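Local coordinates for protein glucose-6-phosphate 1-dehydrogenase (Kluyveromyces lactis, PDB 7E6I) that catalyses the NADP(+)-dependent oxidation of glucose 6-phosphate to 6-phosphogluconolactone, probably setting the pace of the oxidative pentose phosphate pathway, at residues E188-L193 / L247-L252; E210-V215 / D329-V334; T254-V259 / I323-W328. All blocks are in the same frame, centred on the assembly; numbering follows the deposited sequence.

Overall arrangement
Three contacts join helix 236-254, the chain beside the substrate site and the mixed sheet. Contact 1 sets helix 236-254 against the short helical turns near the bound glucose 6-phosphate; contact 3 takes up the end of the same helix and ties its loop to the one between strands 316-321 and 333-338. Contact 2, about 12 Å from contact 3 centre to centre and 18 Å from contact 1, pairs strands 212-220 and 333-338 in the large mixed sheet. Along the chain contact 3 is nested inside contact 2, whose segments alternate with those of contact 1. Leu250 packs on Ile333 and Val215, so the helix bearing the probable proton acceptor, His245, rests on the sheet.

Contact 1: E188-L193 / L247-L252; sequences EMVKNL and LQVLTL
Val190 and Leu252 make the tightest touch between the two segments, CG1 of the valine meeting CD1 of the leucine at 3.5 Å. The valine branch that does this is anti to its own backbone N (chi1 178°), and the two side chains cross at about a right angle. The other branch turns instead to Val249: CG2 of Val190 meets CG2 of Val249 at 4.3 Å. Leu193 completes the apolar set with a single methyl: its CD1 lies 4.2 Å from CB of Leu252 and 4.3 Å from CG1 of Val249. Every link across the contact is therefore hydrocarbon on hydrocarbon, and all four residues are buried.

Each pair is spaced three residues along its own segment, Val190 with Leu193 and Val249 with Leu252, so that one side of a helical turn faces one side of helix 236-254. In this enzyme the contact joins the chain just past the pocket residues His183, Tyr184 and Lys187 to the helix that carries His245, by similarity the proton acceptor. The side chain of Val190 is about 9 Å from the bound sugar phosphate, so the packing lies close to the pocket without lining it.

Polar groups find their partners away from the apolar seam. Within 188-193, Leu193 N donates to Val190 O at 3.2 Å. Leu252 O bonds to Arg197, while Gln248 is held through both ends of its amide by Lys270 and Glu435. Strand 367-373 packs on Val190 through Ile372 and on Leu193 through Ile370.

Contact 2: E210-V215 / D329-V334; sequences ENIQSV and DGVPIV
The Pro332 ring meets the flat peptide of Gln213 through CD, which lies 3.3 Å from Gln213 O, with CG of the proline next nearest. On the sheet itself, Val215 and Ile333 share a face, and CB of Val215 touches CG1 of Ile333 at 4.0 Å. Val331 adds its CG1, anti to the backbone N (chi1 -180°), which reaches CG2 of Ile212 at 3.9 Å and also approaches CG2 of Val215.

Val215 and Ile333 form a parallel bridge in the pairing of strands 212-220 and 333-338. Val215 O accepts from Val334 N at 3.0 Å, with a nearly straight N-H...O angle of 169°, whereas Val215 N reaches Pro332 O only weakly, at 3.5 Å. Just upstream, Gln213 and Ser214 form a classic beta bulge opposite Gln351 of strand 345-352, the neighbour on the other side, and the side-chain NE2 of Gln213 donates to Gly479 O.

A water joins the two segments beside this bridge, donating to Pro332 O at 2.8 Å and sharing a hydrogen bond with Ser214 OG. Since proline has no N-H to offer, its carbonyl is its one backbone handle; with that oxygen shared between the water and a weak amide bond, the shorter, straight bond from Val334 N and the buried aliphatic groups probably do most to fix the strands together.

Contact 3: T254-V259 / I323-W328; sequences TMERPV and IANERW
Thr254 and Trp328 bring the two backbones nearest, with CA atoms 7.8 Å apart, where the chain leaves helical geometry at Met255 and runs past an irregular loop. The tryptophan uses its ring N-H: NE1 of Trp328 donates to Thr254 O at 2.9 Å, in the indole plane and on a carbonyl lone pair. CG2 of Thr254, anti to its own carbonyl carbon, lies over one face of the indole, 4.2 Å from the centroid of the Trp328 five-membered ring, in a CH-pi contact. CG of Arg327 lies over the opposite face, toward the rim. CD1 of Ile323 lies 3.8 Å from CG2 of Thr254.

The loops joined are those following helix 236-254 and strand 316-321, so the contact ties a helix end to the turn that leads into strand 333-338. That turn is shaped by an Asx motif, in which Asn325 OD1 accepts from Trp328 N at 3.0 Å.

Farther out, Glu256 and Arg327 reach toward each other tip to tip in a salt bridge. The guanidinium grips side-on, Arg327 NH2 giving a 2.7 Å bond to the syn lone pair of Glu256 OE1, and Arg327 NE a 2.9 Å bond to Glu256 OE2, on the syn side but 31° out of the carboxylate plane; the two planes are 36° apart. An alanine in place of Arg327 would probably leave the Glu256 carboxylate without its countercharge, bare one indole face of the CG that lies on it, and deprive Trp207 O of its NH1 donor. Two waters also donate to Glu256 OE2; one of them donates to Thr254 O and accepts from Asn325 ND2 at 3.0 Å, and the other accepts from the backbone N of Arg327.

Contact 1: E188-L193 / L247-L252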
loop_
_atom_site.group_PDB
_atom_site.type_symbol
_atom_site.label_atom_id
_atom_site.label_comp_id
_atom_site.label_asym_id
_atom_site.label_seq_id
_atom_site.Cartn_x
_atom_site.Cartn_y
_atom_site.Cartn_z
ATOM N N GLU A 188 4.573 -7.259 -5.378
ATOM C CA GLU A 188 5.016 -7.683 -6.702
ATOM C C GLU A 188 3.916 -7.497 -7.735
ATOM O O GLU A 188 4.130 -6.881 -8.781
ATOM C CB GLU A 188 5.476 -9.140 -6.644
ATOM C CG GLU A 188 5.653 -9.815 -7.989
ATOM C CD GLU A 188 6.868 -9.312 -8.779
ATOM O OE1 GLU A 188 7.745 -8.643 -8.188
ATOM O OE2 GLU A 188 6.940 -9.593 -10.003
ATOM N N MET A 189 2.708 -7.976 -7.435
ATOM C CA MET A 189 1.651 -7.925 -8.439
ATOM C C MET A 189 1.143 -6.503 -8.650
ATOM O O MET A 189 0.729 -6.157 -9.761
ATOM C CB MET A 189 0.505 -8.863 -8.057
ATOM C CG MET A 189 -0.531 -9.057 -9.160
ATOM S SD MET A 189 0.080 -10.019 -10.575
ATOM C CE MET A 189 1.019 -11.266 -9.726
ATOM N N VAL A 190 1.167 -5.657 -7.619
ATOM C CA VAL A 190 0.830 -4.262 -7.862
ATOM C C VAL A 190 1.837 -3.634 -8.825
ATOM O O VAL A 190 1.459 -2.876 -9.729
ATOM C CB VAL A 190 0.736 -3.488 -6.534
ATOM C CG1 VAL A 190 0.422 -2.011 -6.798
ATOM C CG2 VAL A 190 -0.341 -4.102 -5.653
ATOM N N LYS A 191 3.132 -3.971 -8.678
ATOM C CA LYS A 191 4.162 -3.401 -9.546
ATOM C C LYS A 191 4.065 -3.888 -10.990
ATOM O O LYS A 191 4.555 -3.204 -11.890
ATOM C CB LYS A 191 5.559 -3.701 -8.993
ATOM C CG LYS A 191 5.876 -2.960 -7.699
ATOM C CD LYS A 191 7.366 -3.042 -7.334
ATOM C CE LYS A 191 7.782 -4.449 -6.912
ATOM N NZ LYS A 191 9.267 -4.620 -6.971
ATOM N N ASN A 192 3.438 -5.034 -11.245
ATOM C CA ASN A 192 3.269 -5.499 -12.616
ATOM C C ASN A 192 2.134 -4.806 -13.376
ATOM O O ASN A 192 2.038 -4.998 -14.594
ATOM C CB ASN A 192 2.988 -7.004 -12.635
ATOM C CG ASN A 192 4.098 -7.824 -12.007
ATOM O OD1 ASN A 192 5.272 -7.471 -12.088
ATOM N ND2 ASN A 192 3.728 -8.940 -11.389
ATOM N N LEU A 193 1.254 -4.047 -12.704
ATOM C CA LEU A 193 -0.003 -3.659 -13.338
ATOM C C LEU A 193 0.220 -2.790 -14.573
ATOM O O LEU A 193 -0.454 -2.971 -15.594
ATOM C CB LEU A 193 -0.912 -2.936 -12.341
ATOM C CG LEU A 193 -1.529 -3.778 -11.220
ATOM C CD1 LEU A 193 -2.336 -2.901 -10.266
ATOM C CD2 LEU A 193 -2.382 -4.907 -11.768
ATOM N N LEU A 247 -7.229 2.755 -3.203
ATOM C CA LEU A 247 -7.229 3.872 -4.140
ATOM C C LEU A 247 -5.965 3.868 -4.989
ATOM O O LEU A 247 -6.016 4.144 -6.193
ATOM C CB LEU A 247 -7.372 5.196 -3.397
ATOM C CG LEU A 247 -7.509 6.422 -4.308
ATOM C CD1 LEU A 247 -8.671 6.220 -5.289
ATOM C CD2 LEU A 247 -7.702 7.702 -3.495
ATOM N N GLN A 248 -4.826 3.539 -4.383
ATOM C CA GLN A 248 -3.580 3.437 -5.136
ATOM C C GLN A 248 -3.713 2.442 -6.284
ATOM O O GLN A 248 -3.422 2.769 -7.440
ATOM C CB GLN A 248 -2.440 3.016 -4.206
ATOM C CG GLN A 248 -1.844 4.143 -3.378
ATOM C CD GLN A 248 -1.183 5.215 -4.232
ATOM O OE1 GLN A 248 -0.876 4.994 -5.399
ATOM N NE2 GLN A 248 -0.962 6.381 -3.650
ATOM N N VAL A 249 -4.157 1.218 -5.974
ATOM C CA VAL A 249 -4.370 0.202 -7.000
ATOM C C VAL A 249 -5.268 0.735 -8.109
ATOM O O VAL A 249 -4.967 0.598 -9.299
ATOM C CB VAL A 249 -4.965 -1.068 -6.371
ATOM C CG1 VAL A 249 -5.450 -2.022 -7.468
ATOM C CG2 VAL A 249 -3.953 -1.724 -5.445
ATOM N N LEU A 250 -6.403 1.329 -7.733
ATOM C CA LEU A 250 -7.379 1.776 -8.725
ATOM C C LEU A 250 -6.761 2.816 -9.633
ATOM O O LEU A 250 -6.991 2.840 -10.849
ATOM C CB LEU A 250 -8.607 2.347 -8.010
ATOM C CG LEU A 250 -9.698 2.975 -8.873
ATOM C CD1 LEU A 250 -10.249 1.925 -9.866
ATOM C CD2 LEU A 250 -10.808 3.553 -7.987
ATOM N N THR A 251 -5.929 3.650 -9.048
ATOM C CA THR A 251 -5.221 4.679 -9.788
ATOM C C THR A 251 -4.295 4.062 -10.844
ATOM O O THR A 251 -4.257 4.508 -11.999
ATOM C CB THR A 251 -4.498 5.525 -8.731
ATOM O OG1 THR A 251 -5.124 6.798 -8.633
ATOM C CG2 THR A 251 -3.105 5.681 -8.989
ATOM N N LEU A 252 -3.591 2.987 -10.485
ATOM C CA LEU A 252 -2.757 2.287 -11.451
ATOM C C LEU A 252 -3.583 1.643 -12.561
ATOM O O LEU A 252 -3.080 1.476 -13.676
ATOM C CB LEU A 252 -1.924 1.245 -10.730
ATOM C CG LEU A 252 -0.943 1.854 -9.734
ATOM C CD1 LEU A 252 -0.363 0.787 -8.801
ATOM C CD2 LEU A 252 0.160 2.590 -10.500
#

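Contact 2: E210-V215 / D329-V334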
loop_
_atom_site.group_PDB
_atom_site.type_symbol
_atom_site.label_atom_id
_atom_site.label_comp_id
_atom_site.label_asym_id
_atom_site.label_seq_id
_atom_site.Cartn_x
_atom_site.Cartn_y
_atom_site.Cartn_z
ATOM N N GLU A 210 -15.555 1.584 -23.958
ATOM C CA GLU A 210 -16.173 0.854 -25.058
ATOM C C GLU A 210 -16.186 -0.648 -24.807
ATOM O O GLU A 210 -16.979 -1.356 -25.427
ATOM C CB GLU A 210 -15.455 1.168 -26.385
ATOM C CG GLU A 210 -15.739 2.583 -26.946
ATOM C CD GLU A 210 -14.959 3.697 -26.224
ATOM O OE1 GLU A 210 -13.863 3.421 -25.693
ATOM O OE2 GLU A 210 -15.445 4.851 -26.181
ATOM N N ASN A 211 -15.344 -1.156 -23.903
ATOM C CA ASN A 211 -15.219 -2.590 -23.726
ATOM C C ASN A 211 -15.312 -3.054 -22.285
ATOM O O ASN A 211 -15.382 -4.269 -22.060
ATOM C CB ASN A 211 -13.890 -3.088 -24.317
ATOM C CG ASN A 211 -13.814 -2.902 -25.826
ATOM O OD1 ASN A 211 -14.338 -3.712 -26.593
ATOM N ND2 ASN A 211 -13.161 -1.835 -26.254
ATOM N N ILE A 212 -15.306 -2.150 -21.304
ATOM C CA ILE A 212 -15.327 -2.533 -19.901
ATOM C C ILE A 212 -16.685 -2.159 -19.307
ATOM O O ILE A 212 -17.120 -1.004 -19.377
ATOM C CB ILE A 212 -14.158 -1.901 -19.128
ATOM C CG1 ILE A 212 -12.872 -2.629 -19.507
ATOM C CG2 ILE A 212 -14.410 -1.944 -17.589
ATOM C CD1 ILE A 212 -11.598 -2.021 -18.906
ATOM N N GLN A 213 -17.347 -3.165 -18.741
ATOM C CA GLN A 213 -18.643 -3.055 -18.073
ATOM C C GLN A 213 -18.509 -2.656 -16.608
ATOM O O GLN A 213 -19.397 -1.996 -16.057
ATOM C CB GLN A 213 -19.333 -4.418 -18.110
ATOM C CG GLN A 213 -20.702 -4.421 -18.599
ATOM C CD GLN A 213 -21.220 -5.822 -18.801
ATOM O OE1 GLN A 213 -21.437 -6.229 -19.927
ATOM N NE2 GLN A 213 -21.433 -6.565 -17.711
ATOM N N SER A 214 -17.429 -3.086 -15.960
ATOM C CA SER A 214 -17.350 -3.089 -14.508
ATOM C C SER A 214 -15.904 -3.246 -14.072
ATOM O O SER A 214 -15.208 -4.161 -14.532
ATOM C CB SER A 214 -18.200 -4.224 -13.948
ATOM O OG SER A 214 -17.908 -4.445 -12.594
ATOM N N VAL A 215 -15.476 -2.378 -13.162
ATOM C CA VAL A 215 -14.183 -2.466 -12.505
ATOM C C VAL A 215 -14.418 -2.625 -11.011
ATOM O O VAL A 215 -15.203 -1.876 -10.424
ATOM C CB VAL A 215 -13.342 -1.216 -12.785
ATOM C CG1 VAL A 215 -12.018 -1.288 -12.038
ATOM C CG2 VAL A 215 -13.165 -1.049 -14.292
ATOM N N ASP A 329 -15.730 7.378 -18.886
ATOM C CA ASP A 329 -17.006 8.029 -18.673
ATOM C C ASP A 329 -18.157 7.025 -18.644
ATOM O O ASP A 329 -18.402 6.306 -19.617
ATOM C CB ASP A 329 -17.214 9.054 -19.775
ATOM C CG ASP A 329 -18.466 9.817 -19.592
ATOM O OD1 ASP A 329 -18.698 10.306 -18.469
ATOM O OD2 ASP A 329 -19.226 9.901 -20.564
ATOM N N GLY A 330 -18.875 6.983 -17.529
ATOM C CA GLY A 330 -19.997 6.078 -17.400
ATOM C C GLY A 330 -19.666 4.651 -16.978
ATOM O O GLY A 330 -20.588 3.843 -16.829
ATOM N N VAL A 331 -18.397 4.307 -16.790
ATOM C CA VAL A 331 -18.053 2.973 -16.306
ATOM C C VAL A 331 -18.226 2.957 -14.794
ATOM O O VAL A 331 -17.550 3.720 -14.086
ATOM C CB VAL A 331 -16.622 2.576 -16.700
ATOM C CG1 VAL A 331 -16.297 1.188 -16.186
ATOM C CG2 VAL A 331 -16.447 2.637 -18.206
ATOM N N PRO A 332 -19.105 2.119 -14.248
ATOM C CA PRO A 332 -19.246 2.075 -12.785
ATOM C C PRO A 332 -18.053 1.361 -12.163
ATOM O O PRO A 332 -17.685 0.265 -12.585
ATOM C CB PRO A 332 -20.550 1.299 -12.563
ATOM C CG PRO A 332 -20.943 0.743 -13.912
ATOM C CD PRO A 332 -19.890 1.077 -14.920
ATOM N N ILE A 333 -17.447 1.998 -11.162
ATOM C CA ILE A 333 -16.301 1.456 -10.443
ATOM C C ILE A 333 -16.706 1.206 -8.995
ATOM O O ILE A 333 -17.348 2.056 -8.370
ATOM C CB ILE A 333 -15.114 2.422 -10.530
ATOM C CG1 ILE A 333 -14.651 2.524 -11.974
ATOM C CG2 ILE A 333 -13.989 2.014 -9.597
ATOM C CD1 ILE A 333 -13.828 3.758 -12.217
ATOM N N VAL A 334 -16.350 0.043 -8.457
ATOM C CA VAL A 334 -16.632 -0.261 -7.061
ATOM C C VAL A 334 -15.330 -0.612 -6.350
ATOM O O VAL A 334 -14.536 -1.429 -6.842
ATOM C CB VAL A 334 -17.652 -1.402 -6.915
ATOM C CG1 VAL A 334 -17.783 -1.807 -5.436
ATOM C CG2 VAL A 334 -18.999 -0.987 -7.463
HETATM O O HOH W 1 -18.249 -1.920 -10.856
#

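Contact 3: T254-V259 / I323-W328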
loop_
_atom_site.group_PDB
_atom_site.type_symbol
_atom_site.label_atom_id
_atom_site.label_comp_id
_atom_site.label_asym_id
_atom_site.label_seq_id
_atom_site.Cartn_x
_atom_site.Cartn_y
_atom_site.Cartn_z
ATOM N N THR A 254 -6.498 2.870 -13.810
ATOM C CA THR A 254 -7.273 3.829 -14.585
ATOM C C THR A 254 -6.446 4.957 -15.190
ATOM O O THR A 254 -6.954 5.657 -16.074
ATOM C CB THR A 254 -8.390 4.447 -13.721
ATOM O OG1 THR A 254 -7.813 5.060 -12.563
ATOM C CG2 THR A 254 -9.405 3.400 -13.263
ATOM N N MET A 255 -5.205 5.171 -14.739
ATOM C CA MET A 255 -4.446 6.298 -15.272
ATOM C C MET A 255 -4.150 6.103 -16.750
ATOM O O MET A 255 -4.218 4.991 -17.281
ATOM C CB MET A 255 -3.115 6.478 -14.548
ATOM C CG MET A 255 -2.135 5.331 -14.760
ATOM S SD MET A 255 -0.753 5.344 -13.613
ATOM C CE MET A 255 0.546 5.876 -14.745
ATOM N N GLU A 256 -3.793 7.202 -17.410
ATOM C CA GLU A 256 -3.247 7.128 -18.761
ATOM C C GLU A 256 -1.765 6.766 -18.711
ATOM O O GLU A 256 -1.131 6.738 -17.646
ATOM C CB GLU A 256 -3.418 8.448 -19.507
ATOM C CG GLU A 256 -4.857 8.946 -19.593
ATOM C CD GLU A 256 -5.748 8.059 -20.457
ATOM O OE1 GLU A 256 -5.286 7.587 -21.531
ATOM O OE2 GLU A 256 -6.917 7.837 -20.065
ATOM N N ARG A 257 -1.214 6.497 -19.890
ATOM C CA ARG A 257 0.157 6.012 -19.994
ATOM C C ARG A 257 1.126 7.147 -19.684
ATOM O O ARG A 257 0.973 8.246 -20.217
ATOM C CB ARG A 257 0.414 5.451 -21.399
ATOM C CG ARG A 257 1.865 5.052 -21.700
ATOM C CD ARG A 257 2.133 4.945 -23.213
ATOM N NE ARG A 257 1.258 3.942 -23.801
ATOM C CZ ARG A 257 1.583 2.657 -23.951
ATOM N NH1 ARG A 257 2.795 2.231 -23.584
ATOM N NH2 ARG A 257 0.701 1.798 -24.476
ATOM N N PRO A 258 2.107 6.937 -18.824
ATOM C CA PRO A 258 3.120 7.981 -18.621
ATOM C C PRO A 258 3.839 8.264 -19.933
ATOM O O PRO A 258 4.205 7.347 -20.674
ATOM C CB PRO A 258 4.053 7.393 -17.554
ATOM C CG PRO A 258 3.429 6.102 -17.079
ATOM C CD PRO A 258 2.293 5.743 -17.977
ATOM N N VAL A 259 3.997 9.549 -20.256
ATOM C CA VAL A 259 4.525 9.861 -21.581
ATOM C C VAL A 259 6.044 9.921 -21.586
ATOM O O VAL A 259 6.648 9.859 -22.663
ATOM C CB VAL A 259 3.882 11.143 -22.168
ATOM C CG1 VAL A 259 2.743 11.641 -21.283
ATOM C CG2 VAL A 259 4.894 12.221 -22.393
ATOM N N ILE A 323 -15.396 8.144 -12.913
ATOM C CA ILE A 323 -14.303 8.965 -13.404
ATOM C C ILE A 323 -14.783 9.662 -14.665
ATOM O O ILE A 323 -15.183 9.005 -15.635
ATOM C CB ILE A 323 -13.053 8.133 -13.670
ATOM C CG1 ILE A 323 -12.660 7.362 -12.413
ATOM C CG2 ILE A 323 -11.952 9.030 -14.209
ATOM C CD1 ILE A 323 -11.413 6.525 -12.602
ATOM N N ALA A 324 -14.743 10.991 -14.656
ATOM C CA ALA A 324 -15.312 11.772 -15.748
ATOM C C ALA A 324 -14.214 12.153 -16.742
ATOM O O ALA A 324 -13.741 13.283 -16.794
ATOM C CB ALA A 324 -16.020 13.002 -15.194
ATOM N N ASN A 325 -13.787 11.176 -17.535
ATOM C CA ASN A 325 -12.920 11.490 -18.655
ATOM C C ASN A 325 -13.280 10.584 -19.815
ATOM O O ASN A 325 -14.204 9.768 -19.731
ATOM C CB ASN A 325 -11.424 11.416 -18.289
ATOM C CG ASN A 325 -10.932 10.012 -17.968
ATOM O OD1 ASN A 325 -11.570 8.999 -18.294
ATOM N ND2 ASN A 325 -9.757 9.950 -17.323
ATOM N N GLU A 326 -12.527 10.729 -20.906
ATOM C CA GLU A 326 -12.889 10.064 -22.148
ATOM C C GLU A 326 -12.787 8.543 -22.037
ATOM O O GLU A 326 -13.610 7.819 -22.622
ATOM C CB GLU A 326 -12.009 10.576 -23.279
ATOM C CG GLU A 326 -12.364 9.957 -24.600
ATOM C CD GLU A 326 -11.954 10.826 -25.758
ATOM O OE1 GLU A 326 -10.741 10.844 -26.087
ATOM O OE2 GLU A 326 -12.849 11.487 -26.333
ATOM N N ARG A 327 -11.784 8.038 -21.303
ATOM C CA ARG A 327 -11.596 6.594 -21.220
ATOM C C ARG A 327 -12.669 5.938 -20.358
ATOM O O ARG A 327 -13.114 4.825 -20.660
ATOM C CB ARG A 327 -10.197 6.265 -20.680
ATOM C CG ARG A 327 -9.929 4.759 -20.515
ATOM C CD ARG A 327 -8.487 4.470 -20.092
ATOM N NE ARG A 327 -7.574 5.200 -20.956
ATOM C CZ ARG A 327 -7.169 4.766 -22.146
ATOM N NH1 ARG A 327 -7.570 3.574 -22.592
ATOM N NH2 ARG A 327 -6.364 5.523 -22.886
ATOM N N TRP A 328 -13.116 6.612 -19.293
ATOM C CA TRP A 328 -13.872 5.945 -18.236
ATOM C C TRP A 328 -15.298 6.437 -18.070
ATOM O O TRP A 328 -16.018 5.934 -17.199
ATOM C CB TRP A 328 -13.133 6.081 -16.897
ATOM C CG TRP A 328 -11.824 5.335 -16.917
ATOM C CD1 TRP A 328 -10.579 5.864 -16.793
ATOM C CD2 TRP A 328 -11.653 3.931 -17.087
ATOM N NE1 TRP A 328 -9.632 4.872 -16.854
ATOM C CE2 TRP A 328 -10.266 3.672 -17.040
ATOM C CE3 TRP A 328 -12.542 2.857 -17.260
ATOM C CZ2 TRP A 328 -9.735 2.389 -17.185
ATOM C CZ3 TRP A 328 -12.018 1.569 -17.395
ATOM C CH2 TRP A 328 -10.619 1.352 -17.366
HETATM O O HOH W 2 -7.449 8.061 -17.420
HETATM O O HOH W 3 -8.956 9.678 -20.862
#